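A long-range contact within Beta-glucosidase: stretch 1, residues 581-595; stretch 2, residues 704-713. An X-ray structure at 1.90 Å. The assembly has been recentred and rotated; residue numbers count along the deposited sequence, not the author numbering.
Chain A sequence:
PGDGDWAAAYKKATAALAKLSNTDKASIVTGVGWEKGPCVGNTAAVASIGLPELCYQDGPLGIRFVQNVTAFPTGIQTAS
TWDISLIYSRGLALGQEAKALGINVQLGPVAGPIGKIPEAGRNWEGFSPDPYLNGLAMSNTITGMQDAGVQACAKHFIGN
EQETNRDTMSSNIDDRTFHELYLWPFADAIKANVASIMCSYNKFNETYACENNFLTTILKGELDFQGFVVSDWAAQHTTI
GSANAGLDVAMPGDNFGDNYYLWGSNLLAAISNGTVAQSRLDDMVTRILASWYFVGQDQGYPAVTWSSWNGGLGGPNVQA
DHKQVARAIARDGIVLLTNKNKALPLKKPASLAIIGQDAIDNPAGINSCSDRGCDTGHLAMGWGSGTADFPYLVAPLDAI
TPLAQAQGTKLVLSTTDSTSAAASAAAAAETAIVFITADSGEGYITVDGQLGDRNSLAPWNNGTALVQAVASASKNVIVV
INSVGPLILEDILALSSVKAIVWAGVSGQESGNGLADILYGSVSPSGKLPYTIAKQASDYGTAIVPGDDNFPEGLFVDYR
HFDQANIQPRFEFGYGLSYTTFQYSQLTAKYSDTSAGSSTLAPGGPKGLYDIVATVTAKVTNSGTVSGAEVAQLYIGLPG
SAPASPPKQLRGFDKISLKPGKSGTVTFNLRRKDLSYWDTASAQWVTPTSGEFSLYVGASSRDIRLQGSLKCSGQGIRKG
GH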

ATOM      1  N   THR A 581     -27.660  -4.139   6.463  1.00 15.71           N
ATOM      2  CA  THR A 581     -27.443  -5.478   5.901  1.00 15.96           C
ATOM      3  C   THR A 581     -27.685  -5.432   4.423  1.00 14.09           C
ATOM      4  O   THR A 581     -28.410  -4.604   3.925  1.00 14.66           O
ATOM      5  N   PHE A 582     -27.070  -6.353   3.700  1.00 14.16           N
ATOM      6  CA  PHE A 582     -27.217  -6.458   2.276  1.00 13.97           C
ATOM      7  C   PHE A 582     -27.553  -7.901   1.864  1.00 14.54           C
ATOM      8  O   PHE A 582     -27.123  -8.888   2.482  1.00 14.84           O
ATOM      9  N   GLN A 583     -28.344  -7.994   0.815  1.00 15.02           N
ATOM     10  CA  GLN A 583     -28.721  -9.259   0.214  1.00 16.48           C
ATOM     11  C   GLN A 583     -28.305  -9.308  -1.234  1.00 16.43           C
ATOM     12  O   GLN A 583     -28.348  -8.303  -1.917  1.00 17.96           O
ATOM     13  N   TYR A 584     -27.872 -10.474  -1.679  1.00 14.19           N
ATOM     14  CA  TYR A 584     -27.294 -10.589  -3.000  1.00 13.89           C
ATOM     15  C   TYR A 584     -28.164 -11.537  -3.828  1.00 14.07           C
ATOM     16  O   TYR A 584     -28.633 -12.531  -3.299  1.00 13.47           O
ATOM     17  N   SER A 585     -28.352 -11.262  -5.095  1.00 14.17           N
ATOM     18  CA  SER A 585     -29.058 -12.165  -5.961  1.00 16.44           C
ATOM     19  C   SER A 585     -28.650 -11.931  -7.416  1.00 16.43           C
ATOM     20  O   SER A 585     -27.800 -11.090  -7.724  1.00 15.52           O
ATOM     21  N   GLN A 586     -29.299 -12.673  -8.300  1.00 18.13           N
ATOM     22  CA  GLN A 586     -29.204 -12.452  -9.743  1.00 18.89           C
ATOM     23  C   GLN A 586     -27.785 -12.492 -10.310  1.00 18.33           C
ATOM     24  O   GLN A 586     -27.314 -11.547 -10.929  1.00 17.94           O
ATOM     25  N   LEU A 587     -27.074 -13.586 -10.101  1.00 17.34           N
ATOM     26  CA  LEU A 587     -25.733 -13.656 -10.615  1.00 17.26           C
ATOM     27  C   LEU A 587     -25.811 -13.836 -12.117  1.00 17.43           C
ATOM     28  O   LEU A 587     -26.580 -14.638 -12.573  1.00 16.44           O
ATOM     29  N   THR A 588     -24.981 -13.140 -12.879  1.00 16.75           N
ATOM     30  CA  THR A 588     -24.756 -13.436 -14.310  1.00 16.29           C
ATOM     31  C   THR A 588     -23.264 -13.640 -14.555  1.00 16.44           C
ATOM     32  O   THR A 588     -22.457 -13.055 -13.855  1.00 15.31           O
ATOM     33  N   ALA A 589     -22.903 -14.394 -15.577  1.00 17.10           N
ATOM     34  CA  ALA A 589     -21.533 -14.624 -15.942  1.00 19.22           C
ATOM     35  C   ALA A 589     -21.542 -14.857 -17.417  1.00 22.43           C
ATOM     36  O   ALA A 589     -22.400 -15.600 -17.890  1.00 22.99           O
ATOM     37  N   LYS A 590     -20.690 -14.155 -18.164  1.00 20.80           N
ATOM     38  CA  LYS A 590     -20.707 -14.258 -19.626  1.00 22.02           C
ATOM     39  C   LYS A 590     -19.289 -14.106 -20.147  1.00 21.62           C
ATOM     40  O   LYS A 590     -18.588 -13.185 -19.794  1.00 19.39           O
ATOM     41  N   TYR A 591     -18.852 -15.044 -20.961  1.00 22.41           N
ATOM     42  CA  TYR A 591     -17.597 -14.883 -21.657  1.00 25.71           C
ATOM     43  C   TYR A 591     -17.897 -13.904 -22.837  1.00 29.34           C
ATOM     44  O   TYR A 591     -18.692 -14.192 -23.698  1.00 32.20           O
ATOM     45  N   SER A 592     -17.318 -12.721 -22.867  1.00 29.87           N
ATOM     46  CA  SER A 592     -17.574 -11.830 -23.935  1.00 31.50           C
ATOM     47  C   SER A 592     -16.506 -11.966 -25.047  1.00 35.56           C
ATOM     48  O   SER A 592     -16.719 -11.508 -26.146  1.00 38.48           O
ATOM     49  N   ASP A 593     -15.396 -12.637 -24.784  1.00 34.07           N
ATOM     50  CA  ASP A 593     -14.308 -12.824 -25.773  1.00 34.72           C
ATOM     51  C   ASP A 593     -13.715 -14.193 -25.545  1.00 32.75           C
ATOM     52  O   ASP A 593     -12.864 -14.386 -24.645  1.00 33.69           O
ATOM     53  N   THR A 594     -14.132 -15.158 -26.373  1.00 32.68           N
ATOM     54  CA  THR A 594     -13.596 -16.537 -26.311  1.00 36.09           C
ATOM     55  C   THR A 594     -12.351 -16.772 -27.220  1.00 40.65           C
ATOM     56  O   THR A 594     -11.789 -17.864 -27.251  1.00 38.81           O
ATOM     57  N   SER A 595     -11.897 -15.723 -27.905  1.00 43.56           N
ATOM     58  CA  SER A 595     -10.807 -15.826 -28.879  1.00 49.22           C
ATOM     59  C   SER A 595      -9.438 -16.034 -28.247  1.00 48.32           C
ATOM     60  O   SER A 595      -9.259 -16.049 -27.025  1.00 54.23           O
ATOM     61  N   ILE A 704     -19.900 -16.057   1.230  1.00 15.33           N
ATOM     62  CA  ILE A 704     -20.210 -16.262  -0.137  1.00 14.97           C
ATOM     63  C   ILE A 704     -21.717 -16.470  -0.261  1.00 16.00           C
ATOM     64  O   ILE A 704     -22.317 -17.373   0.368  1.00 13.10           O
ATOM     65  N   ARG A 705     -22.322 -15.637  -1.091  1.00 15.37           N
ATOM     66  CA  ARG A 705     -23.732 -15.606  -1.207  1.00 16.64           C
ATOM     67  C   ARG A 705     -24.207 -16.208  -2.528  1.00 18.09           C
ATOM     68  O   ARG A 705     -25.340 -16.612  -2.591  1.00 20.87           O
ATOM     69  N   LEU A 706     -23.393 -16.162  -3.564  1.00 14.93           N
ATOM     70  CA  LEU A 706     -23.819 -16.630  -4.884  1.00 16.58           C
ATOM     71  C   LEU A 706     -22.724 -17.470  -5.469  1.00 15.85           C
ATOM     72  O   LEU A 706     -21.513 -17.272  -5.228  1.00 14.24           O
ATOM     73  N   GLN A 707     -23.133 -18.424  -6.272  1.00 15.86           N
ATOM     74  CA  GLN A 707     -22.155 -19.273  -6.904  1.00 16.58           C
ATOM     75  C   GLN A 707     -22.556 -19.520  -8.344  1.00 16.00           C
ATOM     76  O   GLN A 707     -23.743 -19.622  -8.683  1.00 14.34           O
ATOM     77  N   GLY A 708     -21.566 -19.598  -9.206  1.00 17.17           N
ATOM     78  CA  GLY A 708     -21.830 -19.888 -10.598  1.00 16.51           C
ATOM     79  C   GLY A 708     -20.587 -20.426 -11.222  1.00 17.65           C
ATOM     80  O   GLY A 708     -19.635 -20.701 -10.552  1.00 14.63           O
ATOM     81  N   SER A 709     -20.604 -20.562 -12.521  1.00 20.35           N
ATOM     82  CA  SER A 709     -19.398 -21.032 -13.221  1.00 23.21           C
ATOM     83  C   SER A 709     -19.265 -20.390 -14.577  1.00 25.11           C
ATOM     84  O   SER A 709     -20.177 -19.743 -15.060  1.00 27.42           O
ATOM     85  N   LEU A 710     -18.062 -20.458 -15.110  1.00 26.73           N
ATOM     86  CA  LEU A 710     -17.755 -19.946 -16.420  1.00 28.36           C
ATOM     87  C   LEU A 710     -17.134 -21.141 -17.077  1.00 26.29           C
ATOM     88  O   LEU A 710     -16.087 -21.620 -16.653  1.00 26.74           O
ATOM     89  N   LYS A 711     -17.840 -21.671 -18.055  1.00 27.19           N
ATOM     90  CA  LYS A 711     -17.329 -22.677 -18.977  1.00 33.42           C
ATOM     91  C   LYS A 711     -16.032 -22.105 -19.543  1.00 35.34           C
ATOM     92  O   LYS A 711     -15.995 -20.920 -19.863  1.00 37.70           O
ATOM     93  N   CYS A 712     -14.969 -22.906 -19.568  1.00 40.85           N
ATOM     94  CA  CYS A 712     -13.637 -22.486 -20.065  1.00 44.07           C
ATOM     95  C   CYS A 712     -13.540 -22.517 -21.600  1.00 44.14           C
ATOM     96  O   CYS A 712     -12.683 -23.208 -22.124  1.00 43.35           O
ATOM     97  N   SER A 713     -14.395 -21.741 -22.274  1.00 51.69           N
ATOM     98  CA  SER A 713     -14.385 -21.550 -23.729  1.00 62.52           C
ATOM     99  C   SER A 713     -15.467 -20.528 -24.050  1.00 62.00           C
ATOM    100  O   SER A 713     -16.599 -20.660 -23.551  1.00 51.63           O
TER

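Strands 582-591 and 704-711 run nearly parallel, 7° apart in direction, with their axes 6.6 Å from each other at closest. No backbone-to-backbone hydrogen bond joins them, so side chains carry the contact. On the first strand Tyr 584, Leu 587, Ala 589 and Tyr 591 point toward the partner, while Gln 583, Ser 585, Gln 586 and Lys 590 point away. Arg 705 and Leu 706 answer from the second strand.

The polar work is concentrated at one end, in Arg 705. Its chain bends through two m torsions (chi1 -54°, chi2 -75°) before extending at chi3, and this delivers NH1 to the backbone of the other strand: Arg 705 NH1 donates to Phe 582 O at 2.9 Å and 166°, a nearly straight hydrogen bond and the one direct hydrogen bond across the contact. Two waters extend the grip. Water 2 accepts from Tyr 584 N at 2.9 Å and from Arg 705 NH1 at 3.0 Å; water 1 accepts from Phe 582 N at 3.1 Å and, weakly, from Arg 705 NH2 at 3.5 Å. One guanidinium thus serves a backbone carbonyl directly and two backbone amides through water.

The same side chain also supplies an aromatic contact. Arg 705 CG lies over a face of the Tyr 584 ring, 4.2 Å from its centroid, in a CH-pi interaction; Tyr 584, chi1 m, in turn covers one face of the guanidinium. The hydroxyl of Tyr 584 is satisfied elsewhere in the structure.

Apolar packing follows along the strands. Leu 706 (m, t) has more of its surface covered by the other stretch than any other residue of either stretch, with CD1 3.8 Å from Tyr 584 CB and its CB 4.1 Å from Leu 587 CG. Leu 587, chi1 t with chi2 between wells, sets CD1 3.5 Å from Gln 707 O. Gly 708 leaves it room: an ideal CB there would point toward the first strand and fall 2.6 Å from Leu 587 CD1, a clash. Farther on, the CB of Leu 710 points sideways, but the end of the chain comes nearer, bringing CD2 within 4.4 Å of Ala 589 CB and 3.8 Å of Tyr 591 CD1.

Tyr 591, its chi1 off-well at -125°, closes this end against backbone as well as leucine. Its edge meets a carbonyl, CD1 to Lys 711 O at 3.2 Å, and Ser 713 C lies over one face. Beyond the strands, Thr 594 (p) adds CG2 at 3.3 Å from Ser 713 C, although Ser 713 is poorly ordered.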

ATOM      1  CB  THR A 581     -28.410  -6.521   6.543  1.00 18.34           C
ATOM      2  OG1 THR A 581     -29.795  -6.110   6.381  1.00 17.24           O
ATOM      3  CG2 THR A 581     -28.120  -6.703   8.000  1.00 19.87           C
ATOM      4  CB  PHE A 582     -25.895  -6.049   1.640  1.00 13.77           C
ATOM      5  CG  PHE A 582     -25.498  -4.675   1.971  1.00 14.33           C
ATOM      6  CD1 PHE A 582     -25.940  -3.617   1.203  1.00 14.54           C
ATOM      7  CD2 PHE A 582     -24.663  -4.427   3.040  1.00 15.49           C
ATOM      8  CE1 PHE A 582     -25.553  -2.303   1.521  1.00 15.29           C
ATOM      9  CE2 PHE A 582     -24.291  -3.143   3.370  1.00 15.12           C
ATOM     10  CZ  PHE A 582     -24.728  -2.086   2.600  1.00 14.39           C
ATOM     11  CB  GLN A 583     -30.213  -9.482   0.323  1.00 21.09           C
ATOM     12  CG  GLN A 583     -30.620  -9.778   1.763  1.00 23.54           C
ATOM     13  CD  GLN A 583     -32.116  -9.691   1.942  1.00 28.81           C
ATOM     14  OE1 GLN A 583     -32.835  -9.265   1.041  1.00 30.54           O
ATOM     15  NE2 GLN A 583     -32.586 -10.050   3.123  1.00 34.28           N
ATOM     16  CB  TYR A 584     -25.941 -11.216  -2.881  1.00 14.13           C
ATOM     17  CG  TYR A 584     -24.810 -10.382  -2.366  1.00 14.27           C
ATOM     18  CD1 TYR A 584     -23.653 -10.201  -3.142  1.00 15.66           C
ATOM     19  CD2 TYR A 584     -24.825  -9.889  -1.076  1.00 16.27           C
ATOM     20  CE1 TYR A 584     -22.550  -9.516  -2.655  1.00 15.14           C
ATOM     21  CE2 TYR A 584     -23.758  -9.125  -0.618  1.00 15.72           C
ATOM     22  CZ  TYR A 584     -22.624  -8.983  -1.394  1.00 15.05           C
ATOM     23  OH  TYR A 584     -21.589  -8.216  -0.964  1.00 15.10           O
ATOM     24  CB  SER A 585     -30.561 -11.991  -5.803  1.00 16.53           C
ATOM     25  OG  SER A 585     -30.941 -10.703  -6.190  1.00 16.93           O
ATOM     26  CB  GLN A 586     -29.926 -11.149 -10.084  1.00 19.93           C
ATOM     27  CG  GLN A 586     -31.442 -11.303  -9.912  1.00 26.05           C
ATOM     28  CD  GLN A 586     -32.230 -10.158 -10.509  1.00 29.86           C
ATOM     29  OE1 GLN A 586     -31.933  -9.691 -11.634  1.00 39.18           O
ATOM     30  NE2 GLN A 586     -33.237  -9.696  -9.785  1.00 34.82           N
ATOM     31  CB  LEU A 587     -25.101 -14.900 -10.087  1.00 21.13           C
ATOM     32  CG  LEU A 587     -23.644 -15.126  -9.820  1.00 22.85           C
ATOM     33  CD1 LEU A 587     -23.228 -16.492 -10.227  1.00 24.21           C
ATOM     34  CD2 LEU A 587     -22.667 -14.106 -10.247  1.00 23.35           C
ATOM     35  CB  THR A 588     -25.282 -12.305 -15.209  1.00 16.54           C
ATOM     36  OG1 THR A 588     -24.479 -11.151 -15.026  1.00 17.20           O
ATOM     37  CG2 THR A 588     -26.688 -11.974 -14.840  1.00 18.51           C
ATOM     38  CB  ALA A 589     -20.975 -15.853 -15.241  1.00 19.79           C
ATOM     39  CB  LYS A 590     -21.603 -13.182 -20.226  1.00 24.71           C
ATOM     40  CG  LYS A 590     -21.419 -12.977 -21.731  1.00 30.01           C
ATOM     41  CD  LYS A 590     -22.415 -11.947 -22.296  1.00 35.65           C
ATOM     42  CE  LYS A 590     -23.610 -12.668 -22.922  1.00 40.14           C
ATOM     43  NZ  LYS A 590     -24.203 -11.927 -24.070  1.00 39.58           N
ATOM     44  CB  TYR A 591     -17.161 -16.290 -22.058  1.00 28.60           C
ATOM     45  CG  TYR A 591     -15.789 -16.718 -21.606  1.00 25.57           C
ATOM     46  CD1 TYR A 591     -15.555 -17.890 -20.871  1.00 28.64           C
ATOM     47  CD2 TYR A 591     -14.716 -15.985 -21.990  1.00 28.89           C
ATOM     48  CE1 TYR A 591     -14.250 -18.260 -20.475  1.00 30.08           C
ATOM     49  CE2 TYR A 591     -13.422 -16.339 -21.646  1.00 31.30           C
ATOM     50  CZ  TYR A 591     -13.162 -17.452 -20.890  1.00 29.57           C
ATOM     51  OH  TYR A 591     -11.751 -17.700 -20.678  1.00 30.33           O
ATOM     52  CB  SER A 592     -17.673 -10.417 -23.410  1.00 34.81           C
ATOM     53  OG  SER A 592     -16.525 -10.092 -22.646  1.00 39.48           O
ATOM     54  CB  ASP A 593     -13.151 -11.744 -25.679  1.00 34.23           C
ATOM     55  CG  ASP A 593     -11.982 -12.022 -26.661  1.00 41.49           C
ATOM     56  OD1 ASP A 593     -10.855 -11.441 -26.558  1.00 41.02           O
ATOM     57  OD2 ASP A 593     -12.191 -12.851 -27.567  1.00 41.20           O
ATOM     58  CB  THR A 594     -14.721 -17.568 -26.629  1.00 36.39           C
ATOM     59  OG1 THR A 594     -15.423 -17.183 -27.814  1.00 33.34           O
ATOM     60  CG2 THR A 594     -15.773 -17.562 -25.461  1.00 36.26           C
ATOM     61  CB  SER A 595     -10.755 -14.557 -29.721  1.00 51.81           C
ATOM     62  OG  SER A 595     -10.063 -13.531 -29.007  1.00 57.35           O
ATOM     63  CB  ILE A 704     -19.461 -17.466  -0.703  1.00 14.77           C
ATOM     64  CG1 ILE A 704     -17.925 -17.241  -0.654  1.00 15.42           C
ATOM     65  CG2 ILE A 704     -19.915 -17.690  -2.136  1.00 14.29           C
ATOM     66  CD1 ILE A 704     -17.440 -15.998  -1.390  1.00 14.33           C
ATOM     67  CB  ARG A 705     -24.241 -14.181  -1.150  1.00 16.54           C
ATOM     68  CG  ARG A 705     -23.766 -13.446   0.086  1.00 16.21           C
ATOM     69  CD  ARG A 705     -24.496 -13.887   1.346  1.00 15.59           C
ATOM     70  NE  ARG A 705     -24.075 -12.992   2.421  1.00 14.14           N
ATOM     71  CZ  ARG A 705     -24.623 -11.813   2.702  1.00 15.78           C
ATOM     72  NH1 ARG A 705     -25.735 -11.382   2.114  1.00 15.76           N
ATOM     73  NH2 ARG A 705     -24.107 -11.083   3.666  1.00 14.54           N
ATOM     74  CB  LEU A 706     -24.183 -15.467  -5.804  1.00 16.55           C
ATOM     75  CG  LEU A 706     -25.140 -14.412  -5.282  1.00 16.62           C
ATOM     76  CD1 LEU A 706     -24.982 -13.134  -6.075  1.00 15.80           C
ATOM     77  CD2 LEU A 706     -26.565 -14.962  -5.314  1.00 17.45           C
ATOM     78  CB  GLN A 707     -22.062 -20.575  -6.112  1.00 18.13           C
ATOM     79  CG  GLN A 707     -21.118 -21.634  -6.658  1.00 19.60           C
ATOM     80  CD  GLN A 707     -21.712 -22.555  -7.727  1.00 22.16           C
ATOM     81  OE1 GLN A 707     -22.865 -22.962  -7.691  1.00 20.64           O
ATOM     82  NE2 GLN A 707     -20.910 -22.863  -8.710  1.00 25.22           N
ATOM     83  CB  SER A 709     -19.383 -22.549 -13.286  1.00 25.20           C
ATOM     84  OG  SER A 709     -20.487 -22.956 -14.019  1.00 29.03           O
ATOM     85  CB  LEU A 710     -16.718 -18.830 -16.374  1.00 32.09           C
ATOM     86  CG  LEU A 710     -16.987 -17.371 -16.679  1.00 31.06           C
ATOM     87  CD1 LEU A 710     -15.637 -16.661 -16.713  1.00 32.74           C
ATOM     88  CD2 LEU A 710     -17.787 -17.103 -17.936  1.00 30.54           C
ATOM     89  CB  LYS A 711     -18.353 -22.869 -20.090  1.00 41.12           C
ATOM     90  CG  LYS A 711     -19.061 -21.536 -20.509  1.00 50.25           C
ATOM     91  CD  LYS A 711     -20.275 -21.118 -19.600  1.00 50.56           C
ATOM     92  CE  LYS A 711     -20.265 -19.632 -19.265  1.00 48.97           C
ATOM     93  NZ  LYS A 711     -21.073 -19.242 -18.065  1.00 51.28           N
ATOM     94  CB  CYS A 712     -12.524 -23.402 -19.527  1.00 40.72           C
ATOM     95  SG  CYS A 712     -12.300 -23.402 -17.742  1.00 42.57           S
ATOM     96  CB  SER A 713     -14.697 -22.863 -24.463  1.00 69.28           C
ATOM     97  OG  SER A 713     -15.828 -23.502 -23.871  1.00 74.65           O
TER
HETATM   98  O   HOH W   1     -24.996  -8.077   5.146  1.00 14.06           O
HETATM   99  O   HOH W   2     -27.722 -12.584   0.261  1.00 11.39           O